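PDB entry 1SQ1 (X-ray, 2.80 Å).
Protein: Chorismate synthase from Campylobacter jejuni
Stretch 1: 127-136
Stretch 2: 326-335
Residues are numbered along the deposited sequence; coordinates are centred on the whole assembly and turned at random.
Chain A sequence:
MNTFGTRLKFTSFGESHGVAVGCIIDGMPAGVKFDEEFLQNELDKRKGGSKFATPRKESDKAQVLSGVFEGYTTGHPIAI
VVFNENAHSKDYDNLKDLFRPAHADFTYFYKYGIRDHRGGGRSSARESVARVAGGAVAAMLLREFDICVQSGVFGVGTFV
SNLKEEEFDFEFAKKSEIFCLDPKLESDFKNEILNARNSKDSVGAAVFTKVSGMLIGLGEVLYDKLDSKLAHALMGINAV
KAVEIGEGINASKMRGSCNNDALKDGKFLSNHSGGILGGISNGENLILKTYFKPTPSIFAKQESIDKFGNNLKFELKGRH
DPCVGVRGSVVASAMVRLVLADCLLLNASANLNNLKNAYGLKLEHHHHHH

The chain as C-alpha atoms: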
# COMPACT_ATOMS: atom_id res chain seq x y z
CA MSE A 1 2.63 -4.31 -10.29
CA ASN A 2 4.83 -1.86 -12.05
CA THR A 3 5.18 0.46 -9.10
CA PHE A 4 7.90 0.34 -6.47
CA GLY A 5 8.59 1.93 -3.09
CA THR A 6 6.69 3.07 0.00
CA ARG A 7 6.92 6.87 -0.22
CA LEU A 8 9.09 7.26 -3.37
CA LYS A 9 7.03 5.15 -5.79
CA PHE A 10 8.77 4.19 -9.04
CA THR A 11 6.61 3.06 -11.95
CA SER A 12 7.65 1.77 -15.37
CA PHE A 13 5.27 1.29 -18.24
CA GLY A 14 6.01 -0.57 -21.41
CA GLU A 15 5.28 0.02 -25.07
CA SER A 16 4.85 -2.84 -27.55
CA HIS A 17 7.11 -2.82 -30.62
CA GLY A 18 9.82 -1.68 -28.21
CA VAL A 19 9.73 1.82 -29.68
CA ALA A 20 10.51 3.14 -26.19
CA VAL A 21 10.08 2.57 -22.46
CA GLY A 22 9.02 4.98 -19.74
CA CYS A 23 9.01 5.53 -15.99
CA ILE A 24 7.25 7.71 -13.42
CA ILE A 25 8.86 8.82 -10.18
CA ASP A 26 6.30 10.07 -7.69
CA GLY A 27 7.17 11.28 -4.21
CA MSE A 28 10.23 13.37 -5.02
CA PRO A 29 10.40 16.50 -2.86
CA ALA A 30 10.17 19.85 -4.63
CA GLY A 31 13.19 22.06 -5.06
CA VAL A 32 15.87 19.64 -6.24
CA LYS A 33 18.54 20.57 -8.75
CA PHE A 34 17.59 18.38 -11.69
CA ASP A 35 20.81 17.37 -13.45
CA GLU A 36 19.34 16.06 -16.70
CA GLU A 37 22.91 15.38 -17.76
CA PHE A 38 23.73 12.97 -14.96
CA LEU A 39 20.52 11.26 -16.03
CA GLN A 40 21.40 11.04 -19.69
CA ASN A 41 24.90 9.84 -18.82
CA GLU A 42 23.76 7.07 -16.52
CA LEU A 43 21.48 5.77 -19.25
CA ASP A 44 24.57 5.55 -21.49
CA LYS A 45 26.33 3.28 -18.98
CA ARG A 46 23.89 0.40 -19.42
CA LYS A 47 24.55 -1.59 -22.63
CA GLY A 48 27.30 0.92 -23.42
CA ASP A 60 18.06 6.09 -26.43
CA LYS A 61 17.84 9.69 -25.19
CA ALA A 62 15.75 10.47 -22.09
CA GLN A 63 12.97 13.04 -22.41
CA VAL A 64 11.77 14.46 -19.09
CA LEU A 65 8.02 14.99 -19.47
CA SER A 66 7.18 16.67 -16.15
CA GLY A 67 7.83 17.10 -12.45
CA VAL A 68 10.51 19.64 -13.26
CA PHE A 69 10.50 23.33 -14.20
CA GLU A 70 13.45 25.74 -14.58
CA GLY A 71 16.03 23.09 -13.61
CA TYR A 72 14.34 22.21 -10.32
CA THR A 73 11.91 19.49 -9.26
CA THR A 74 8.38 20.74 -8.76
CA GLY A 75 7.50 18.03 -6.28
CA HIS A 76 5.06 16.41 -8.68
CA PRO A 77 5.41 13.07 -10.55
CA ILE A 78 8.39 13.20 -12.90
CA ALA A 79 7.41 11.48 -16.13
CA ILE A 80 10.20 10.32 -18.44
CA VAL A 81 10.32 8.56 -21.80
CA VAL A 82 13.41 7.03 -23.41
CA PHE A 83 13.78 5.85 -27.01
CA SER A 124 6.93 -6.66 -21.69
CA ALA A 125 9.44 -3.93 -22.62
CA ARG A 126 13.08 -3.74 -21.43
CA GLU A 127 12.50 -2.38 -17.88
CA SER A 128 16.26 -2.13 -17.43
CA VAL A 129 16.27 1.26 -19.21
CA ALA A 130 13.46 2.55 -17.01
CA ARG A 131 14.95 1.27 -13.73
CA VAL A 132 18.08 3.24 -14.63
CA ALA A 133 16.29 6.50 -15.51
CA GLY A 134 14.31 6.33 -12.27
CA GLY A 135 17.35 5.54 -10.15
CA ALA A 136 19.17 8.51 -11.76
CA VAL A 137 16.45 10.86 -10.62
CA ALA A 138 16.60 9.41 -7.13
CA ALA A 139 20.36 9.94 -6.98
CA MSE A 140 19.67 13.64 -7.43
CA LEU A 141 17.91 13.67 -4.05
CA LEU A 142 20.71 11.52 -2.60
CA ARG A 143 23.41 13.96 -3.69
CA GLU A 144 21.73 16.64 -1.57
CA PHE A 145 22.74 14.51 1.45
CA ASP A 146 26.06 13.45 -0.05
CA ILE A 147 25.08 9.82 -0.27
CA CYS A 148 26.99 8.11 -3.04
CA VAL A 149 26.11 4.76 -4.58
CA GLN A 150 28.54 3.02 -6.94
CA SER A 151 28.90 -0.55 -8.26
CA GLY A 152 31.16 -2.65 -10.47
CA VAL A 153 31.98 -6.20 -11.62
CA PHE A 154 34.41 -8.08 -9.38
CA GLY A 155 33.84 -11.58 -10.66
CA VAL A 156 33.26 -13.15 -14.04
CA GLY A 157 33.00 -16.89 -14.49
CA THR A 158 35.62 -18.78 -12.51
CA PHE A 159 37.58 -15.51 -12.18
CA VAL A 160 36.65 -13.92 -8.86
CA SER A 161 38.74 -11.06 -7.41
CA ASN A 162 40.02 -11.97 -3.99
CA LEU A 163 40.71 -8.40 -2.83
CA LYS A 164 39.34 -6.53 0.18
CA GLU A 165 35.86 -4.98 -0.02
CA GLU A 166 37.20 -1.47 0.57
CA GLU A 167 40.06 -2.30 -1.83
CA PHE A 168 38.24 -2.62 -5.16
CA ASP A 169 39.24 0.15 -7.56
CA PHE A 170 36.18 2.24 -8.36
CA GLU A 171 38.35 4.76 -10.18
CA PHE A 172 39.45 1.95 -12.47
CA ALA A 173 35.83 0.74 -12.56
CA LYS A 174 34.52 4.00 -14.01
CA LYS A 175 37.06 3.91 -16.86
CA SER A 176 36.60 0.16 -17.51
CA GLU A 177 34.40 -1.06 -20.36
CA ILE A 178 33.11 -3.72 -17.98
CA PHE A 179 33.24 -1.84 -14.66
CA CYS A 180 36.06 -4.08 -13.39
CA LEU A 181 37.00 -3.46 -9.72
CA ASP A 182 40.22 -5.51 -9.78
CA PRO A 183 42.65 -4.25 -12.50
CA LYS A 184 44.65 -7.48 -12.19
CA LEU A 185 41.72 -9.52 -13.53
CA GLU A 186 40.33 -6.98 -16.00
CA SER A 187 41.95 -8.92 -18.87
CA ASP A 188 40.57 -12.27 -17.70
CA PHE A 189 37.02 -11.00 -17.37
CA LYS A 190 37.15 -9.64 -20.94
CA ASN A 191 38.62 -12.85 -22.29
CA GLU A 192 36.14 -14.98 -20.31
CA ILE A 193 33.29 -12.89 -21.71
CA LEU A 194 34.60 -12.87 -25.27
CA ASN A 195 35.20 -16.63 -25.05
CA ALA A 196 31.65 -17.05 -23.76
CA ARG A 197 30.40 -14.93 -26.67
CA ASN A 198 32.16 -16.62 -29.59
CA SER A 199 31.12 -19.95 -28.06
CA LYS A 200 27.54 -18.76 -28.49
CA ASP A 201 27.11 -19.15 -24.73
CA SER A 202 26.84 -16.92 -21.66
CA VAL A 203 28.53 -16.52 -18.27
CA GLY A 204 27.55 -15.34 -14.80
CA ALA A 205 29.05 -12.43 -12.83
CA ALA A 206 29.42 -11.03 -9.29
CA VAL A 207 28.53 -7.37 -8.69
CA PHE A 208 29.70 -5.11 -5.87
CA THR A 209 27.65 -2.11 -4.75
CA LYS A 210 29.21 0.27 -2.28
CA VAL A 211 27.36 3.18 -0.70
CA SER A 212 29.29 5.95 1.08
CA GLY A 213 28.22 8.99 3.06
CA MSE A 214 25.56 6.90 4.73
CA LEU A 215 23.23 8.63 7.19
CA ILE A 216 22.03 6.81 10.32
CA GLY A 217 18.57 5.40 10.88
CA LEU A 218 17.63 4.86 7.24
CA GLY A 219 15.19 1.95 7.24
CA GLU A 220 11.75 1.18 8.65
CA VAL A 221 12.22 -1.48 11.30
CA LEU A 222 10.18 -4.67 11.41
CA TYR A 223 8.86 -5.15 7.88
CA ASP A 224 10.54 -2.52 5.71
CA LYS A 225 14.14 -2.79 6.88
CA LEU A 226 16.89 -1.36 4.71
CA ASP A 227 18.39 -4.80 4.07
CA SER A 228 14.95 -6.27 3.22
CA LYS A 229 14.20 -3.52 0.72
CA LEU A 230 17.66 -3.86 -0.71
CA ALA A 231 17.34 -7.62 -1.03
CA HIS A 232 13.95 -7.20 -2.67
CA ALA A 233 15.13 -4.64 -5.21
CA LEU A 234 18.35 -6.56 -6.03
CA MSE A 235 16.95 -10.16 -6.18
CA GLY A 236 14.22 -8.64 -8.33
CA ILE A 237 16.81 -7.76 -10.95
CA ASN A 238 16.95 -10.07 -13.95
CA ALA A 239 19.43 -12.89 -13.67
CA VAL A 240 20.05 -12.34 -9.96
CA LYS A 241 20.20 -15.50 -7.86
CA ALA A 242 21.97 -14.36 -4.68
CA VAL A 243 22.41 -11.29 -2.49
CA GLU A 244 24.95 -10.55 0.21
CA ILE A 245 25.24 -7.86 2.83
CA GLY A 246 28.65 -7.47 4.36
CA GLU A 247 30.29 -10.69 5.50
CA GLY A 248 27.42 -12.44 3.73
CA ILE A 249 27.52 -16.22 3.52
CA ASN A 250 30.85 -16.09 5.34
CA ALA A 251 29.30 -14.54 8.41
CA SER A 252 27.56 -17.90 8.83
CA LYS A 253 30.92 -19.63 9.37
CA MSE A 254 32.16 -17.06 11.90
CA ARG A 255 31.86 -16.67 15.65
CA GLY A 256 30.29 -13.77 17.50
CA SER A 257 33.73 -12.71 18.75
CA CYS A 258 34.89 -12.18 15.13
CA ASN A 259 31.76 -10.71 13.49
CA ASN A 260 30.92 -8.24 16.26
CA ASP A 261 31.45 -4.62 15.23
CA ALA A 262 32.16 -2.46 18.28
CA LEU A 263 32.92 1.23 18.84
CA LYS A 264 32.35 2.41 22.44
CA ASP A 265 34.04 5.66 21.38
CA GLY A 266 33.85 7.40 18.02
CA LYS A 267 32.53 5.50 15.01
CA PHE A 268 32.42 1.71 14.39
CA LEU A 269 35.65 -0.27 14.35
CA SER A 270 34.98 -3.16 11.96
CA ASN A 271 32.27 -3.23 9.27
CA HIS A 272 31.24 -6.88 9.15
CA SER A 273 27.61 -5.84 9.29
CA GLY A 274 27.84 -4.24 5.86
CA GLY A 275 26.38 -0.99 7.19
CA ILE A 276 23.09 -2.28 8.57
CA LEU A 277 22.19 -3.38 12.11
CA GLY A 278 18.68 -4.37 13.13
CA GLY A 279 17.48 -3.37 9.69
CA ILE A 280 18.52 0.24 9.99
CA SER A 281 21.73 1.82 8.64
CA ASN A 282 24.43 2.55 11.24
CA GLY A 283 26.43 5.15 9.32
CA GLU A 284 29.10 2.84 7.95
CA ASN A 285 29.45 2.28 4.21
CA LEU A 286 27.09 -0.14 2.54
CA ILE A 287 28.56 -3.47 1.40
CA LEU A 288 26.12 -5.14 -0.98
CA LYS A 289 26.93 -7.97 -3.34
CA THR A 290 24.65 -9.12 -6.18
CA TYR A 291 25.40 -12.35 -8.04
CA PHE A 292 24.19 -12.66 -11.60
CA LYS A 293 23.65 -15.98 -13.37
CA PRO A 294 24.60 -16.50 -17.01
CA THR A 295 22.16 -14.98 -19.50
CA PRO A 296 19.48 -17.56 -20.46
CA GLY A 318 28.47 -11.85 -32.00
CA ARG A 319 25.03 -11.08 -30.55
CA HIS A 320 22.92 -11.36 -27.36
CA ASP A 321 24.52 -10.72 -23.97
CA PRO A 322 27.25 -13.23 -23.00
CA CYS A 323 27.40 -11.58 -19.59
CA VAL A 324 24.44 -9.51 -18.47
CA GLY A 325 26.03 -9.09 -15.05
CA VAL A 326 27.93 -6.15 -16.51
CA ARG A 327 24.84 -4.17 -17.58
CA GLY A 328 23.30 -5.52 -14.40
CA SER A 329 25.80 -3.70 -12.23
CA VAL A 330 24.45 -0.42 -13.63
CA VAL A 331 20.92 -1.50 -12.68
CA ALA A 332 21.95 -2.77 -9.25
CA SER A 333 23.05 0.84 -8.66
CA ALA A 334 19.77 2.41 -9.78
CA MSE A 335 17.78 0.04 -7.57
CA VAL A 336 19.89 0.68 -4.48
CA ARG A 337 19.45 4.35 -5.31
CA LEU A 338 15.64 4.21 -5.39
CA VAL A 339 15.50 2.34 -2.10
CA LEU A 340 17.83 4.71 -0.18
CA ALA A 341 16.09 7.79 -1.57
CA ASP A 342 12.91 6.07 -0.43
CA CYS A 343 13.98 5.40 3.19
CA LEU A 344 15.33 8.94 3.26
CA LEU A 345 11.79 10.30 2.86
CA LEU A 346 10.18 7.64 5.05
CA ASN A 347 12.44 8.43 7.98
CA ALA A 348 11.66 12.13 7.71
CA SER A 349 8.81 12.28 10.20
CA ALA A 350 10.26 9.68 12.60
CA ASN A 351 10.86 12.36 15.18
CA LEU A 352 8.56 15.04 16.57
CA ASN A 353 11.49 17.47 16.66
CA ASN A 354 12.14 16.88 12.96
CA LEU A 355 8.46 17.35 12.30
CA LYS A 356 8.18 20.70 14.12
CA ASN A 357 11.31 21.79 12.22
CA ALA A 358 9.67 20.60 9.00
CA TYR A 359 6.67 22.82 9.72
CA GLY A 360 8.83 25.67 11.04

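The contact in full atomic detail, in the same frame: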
# COMPACT_ATOMS: atom_id res chain seq x y z
N GLU A 127 12.52 -3.12 -19.15
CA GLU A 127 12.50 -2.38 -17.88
C GLU A 127 13.84 -1.79 -17.47
O GLU A 127 13.90 -0.71 -16.90
CB GLU A 127 11.99 -3.29 -16.75
CG GLU A 127 12.38 -4.77 -16.90
CD GLU A 127 13.11 -5.36 -15.69
OE1 GLU A 127 14.25 -4.94 -15.42
OE2 GLU A 127 12.54 -6.24 -15.02
N SER A 128 14.91 -2.54 -17.75
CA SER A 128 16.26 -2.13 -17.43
C SER A 128 16.50 -0.64 -17.67
O SER A 128 17.04 0.05 -16.80
CB SER A 128 17.24 -2.96 -18.27
OG SER A 128 18.58 -2.62 -17.98
N VAL A 129 16.11 -0.15 -18.84
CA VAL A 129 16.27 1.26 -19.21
C VAL A 129 15.52 2.17 -18.24
O VAL A 129 16.04 3.20 -17.79
CB VAL A 129 15.74 1.54 -20.63
CG1 VAL A 129 15.86 3.02 -20.96
CG2 VAL A 129 16.49 0.70 -21.63
N ALA A 130 14.28 1.79 -17.93
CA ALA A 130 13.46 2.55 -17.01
C ALA A 130 14.08 2.55 -15.61
O ALA A 130 14.30 3.61 -15.03
CB ALA A 130 12.05 1.96 -16.98
N ARG A 131 14.37 1.37 -15.07
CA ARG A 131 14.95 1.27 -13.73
C ARG A 131 16.12 2.22 -13.59
O ARG A 131 16.30 2.84 -12.54
CB ARG A 131 15.40 -0.17 -13.47
CG ARG A 131 14.45 -1.22 -14.03
CD ARG A 131 14.96 -2.65 -13.83
NE ARG A 131 14.85 -3.10 -12.45
CZ ARG A 131 14.05 -4.07 -12.03
NH1 ARG A 131 14.03 -4.41 -10.75
NH2 ARG A 131 13.28 -4.71 -12.90
N VAL A 132 16.93 2.33 -14.64
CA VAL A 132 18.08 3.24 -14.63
C VAL A 132 17.63 4.71 -14.59
O VAL A 132 18.07 5.47 -13.72
CB VAL A 132 18.99 3.00 -15.86
CG1 VAL A 132 20.19 3.94 -15.83
CG2 VAL A 132 19.46 1.56 -15.87
N ALA A 133 16.77 5.12 -15.51
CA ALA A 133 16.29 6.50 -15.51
C ALA A 133 15.82 6.86 -14.10
O ALA A 133 16.32 7.81 -13.49
CB ALA A 133 15.15 6.66 -16.49
N GLY A 134 14.85 6.09 -13.60
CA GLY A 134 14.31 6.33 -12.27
C GLY A 134 15.36 6.43 -11.18
O GLY A 134 15.31 7.35 -10.36
N GLY A 135 16.30 5.49 -11.15
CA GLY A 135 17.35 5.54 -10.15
C GLY A 135 18.16 6.84 -10.26
O GLY A 135 18.54 7.43 -9.24
N ALA A 136 18.42 7.27 -11.49
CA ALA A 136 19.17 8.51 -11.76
C ALA A 136 18.52 9.64 -10.99
O ALA A 136 19.16 10.33 -10.19
CB ALA A 136 19.14 8.81 -13.25
N VAL A 326 27.24 -7.41 -16.34
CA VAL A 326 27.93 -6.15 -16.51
C VAL A 326 26.88 -5.05 -16.54
O VAL A 326 26.92 -4.14 -15.73
CB VAL A 326 28.77 -6.12 -17.81
CG1 VAL A 326 29.21 -4.70 -18.12
CG2 VAL A 326 29.99 -7.01 -17.65
N ARG A 327 25.93 -5.15 -17.48
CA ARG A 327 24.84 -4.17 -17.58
C ARG A 327 24.10 -4.19 -16.25
O ARG A 327 23.65 -3.17 -15.75
CB ARG A 327 23.89 -4.54 -18.73
CG ARG A 327 22.73 -3.57 -18.98
CD ARG A 327 21.75 -4.05 -20.09
NE ARG A 327 20.51 -4.66 -19.57
CZ ARG A 327 19.44 -5.00 -20.31
NH1 ARG A 327 19.44 -4.82 -21.62
NH2 ARG A 327 18.36 -5.53 -19.73
N GLY A 328 24.00 -5.38 -15.66
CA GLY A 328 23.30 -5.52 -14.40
C GLY A 328 23.88 -4.72 -13.26
O GLY A 328 23.16 -4.35 -12.33
N SER A 329 25.18 -4.46 -13.30
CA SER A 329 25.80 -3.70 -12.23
C SER A 329 25.23 -2.28 -12.27
O SER A 329 25.00 -1.67 -11.22
CB SER A 329 27.31 -3.64 -12.41
OG SER A 329 27.65 -2.71 -13.43
N VAL A 330 25.01 -1.76 -13.48
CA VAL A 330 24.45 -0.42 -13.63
C VAL A 330 23.03 -0.34 -13.05
O VAL A 330 22.63 0.68 -12.49
CB VAL A 330 24.38 0.02 -15.13
CG1 VAL A 330 23.92 1.47 -15.22
CG2 VAL A 330 25.73 -0.15 -15.80
N VAL A 331 22.28 -1.43 -13.19
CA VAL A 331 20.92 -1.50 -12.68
C VAL A 331 20.93 -1.71 -11.17
O VAL A 331 20.11 -1.12 -10.46
CB VAL A 331 20.13 -2.63 -13.36
CG1 VAL A 331 18.76 -2.76 -12.73
CG2 VAL A 331 20.02 -2.36 -14.85
N ALA A 332 21.85 -2.53 -10.68
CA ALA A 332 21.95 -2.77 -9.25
C ALA A 332 22.16 -1.42 -8.55
O ALA A 332 21.73 -1.22 -7.42
CB ALA A 332 23.10 -3.70 -8.95
N SER A 333 22.82 -0.49 -9.24
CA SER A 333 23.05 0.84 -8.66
C SER A 333 21.73 1.60 -8.58
O SER A 333 21.35 2.08 -7.52
CB SER A 333 24.06 1.65 -9.48
OG SER A 333 25.39 1.31 -9.13
N ALA A 334 21.04 1.71 -9.72
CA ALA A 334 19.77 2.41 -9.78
C ALA A 334 18.82 1.93 -8.69
O ALA A 334 18.24 2.74 -7.97
CB ALA A 334 19.14 2.22 -11.16
N MSE A 335 18.66 0.62 -8.58
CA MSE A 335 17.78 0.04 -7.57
C MSE A 335 18.17 0.42 -6.15
O MSE A 335 17.31 0.77 -5.33
CB MSE A 335 17.73 -1.49 -7.69
CG MSE A 335 17.09 -2.02 -8.96
SE MSE A 335 15.38 -1.20 -9.40
CE MSE A 335 14.29 -1.83 -7.93

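The most unusual feature of this contact is how closely the two backbones meet at Gly135 and Ala334, whose CA atoms lie 4.0 Å apart although the residues are 199 positions apart in sequence. The missing side chain of Gly135 makes this approach possible. An ideal CB built on Gly135 would point toward the other helix and fall 2.4 Å from Ala334 CB, a clear clash. In its absence, Gly135 CA sits 3.7 Å from Ala334 O, so main chain packs against main chain.

Ala334 packs against the first helix beside Gly135. Its CA-to-CB bond points toward the first helix, and its CB lies 3.2 Å from Arg131 O and 3.8 Å from Val132 CA. The short approach to Arg131 O is a packing contact; that carbonyl already accepts the helical hydrogen bond from Gly135 N, with 3.0 Å between Gly135 N and Arg131 O. The helix axes approach to 8.1 Å, with 44° between their N-to-C directions.

Away from this point, longer side chains bridge the gap. Val132 and Val331, both with chi1 in the t well, form the apolar pair of the contact, with Val132 CG2 4.1 Å from Val331 CG2. Val331 also reaches Ser128, where Ser128 OG is 3.5 Å from Val331 CG2, and Val331 CG1 lies 3.9 Å from Arg131 NE, in an oblique position relative to the guanidinium.

The CA-to-CB bond of Arg131 points toward the second helix, and its side chain meets Met335, a selenomethionine whose CA-to-CB bond points sideways but whose end comes nearer. The selenium lies at the guanidinium edge, near its plane, with Arg131 NE 3.6 Å from Met335 SE. Within its own stretch Arg131 forms a salt bridge to Glu127, with Arg131 NH2 2.7 Å from Glu127 OE1; both atoms are crowded in the model, so this distance deserves caution.

The CA-to-CB bond of Arg327 points sideways, but the end of its side chain comes nearer to the first helix. Ser128 CB lies over one face of its guanidinium, 3.2 Å from Arg327 NH2. Proximity alone would suggest a polar link here, since Ser128 OG is 3.2 Å from Arg327 NE and 3.4 Å from Arg327 NH2, but poor angles exclude hydrogen bonds to both nitrogens. Ser128 OG is instead satisfied elsewhere in the structure.

No hydrogen bond crosses between the stretches. The 417 Å² buried, summed over both sides, therefore reflects close packing, with Ser128 and Ala334 each covered over 61 Å² and Arg131 over 76 Å², the largest share of any residue.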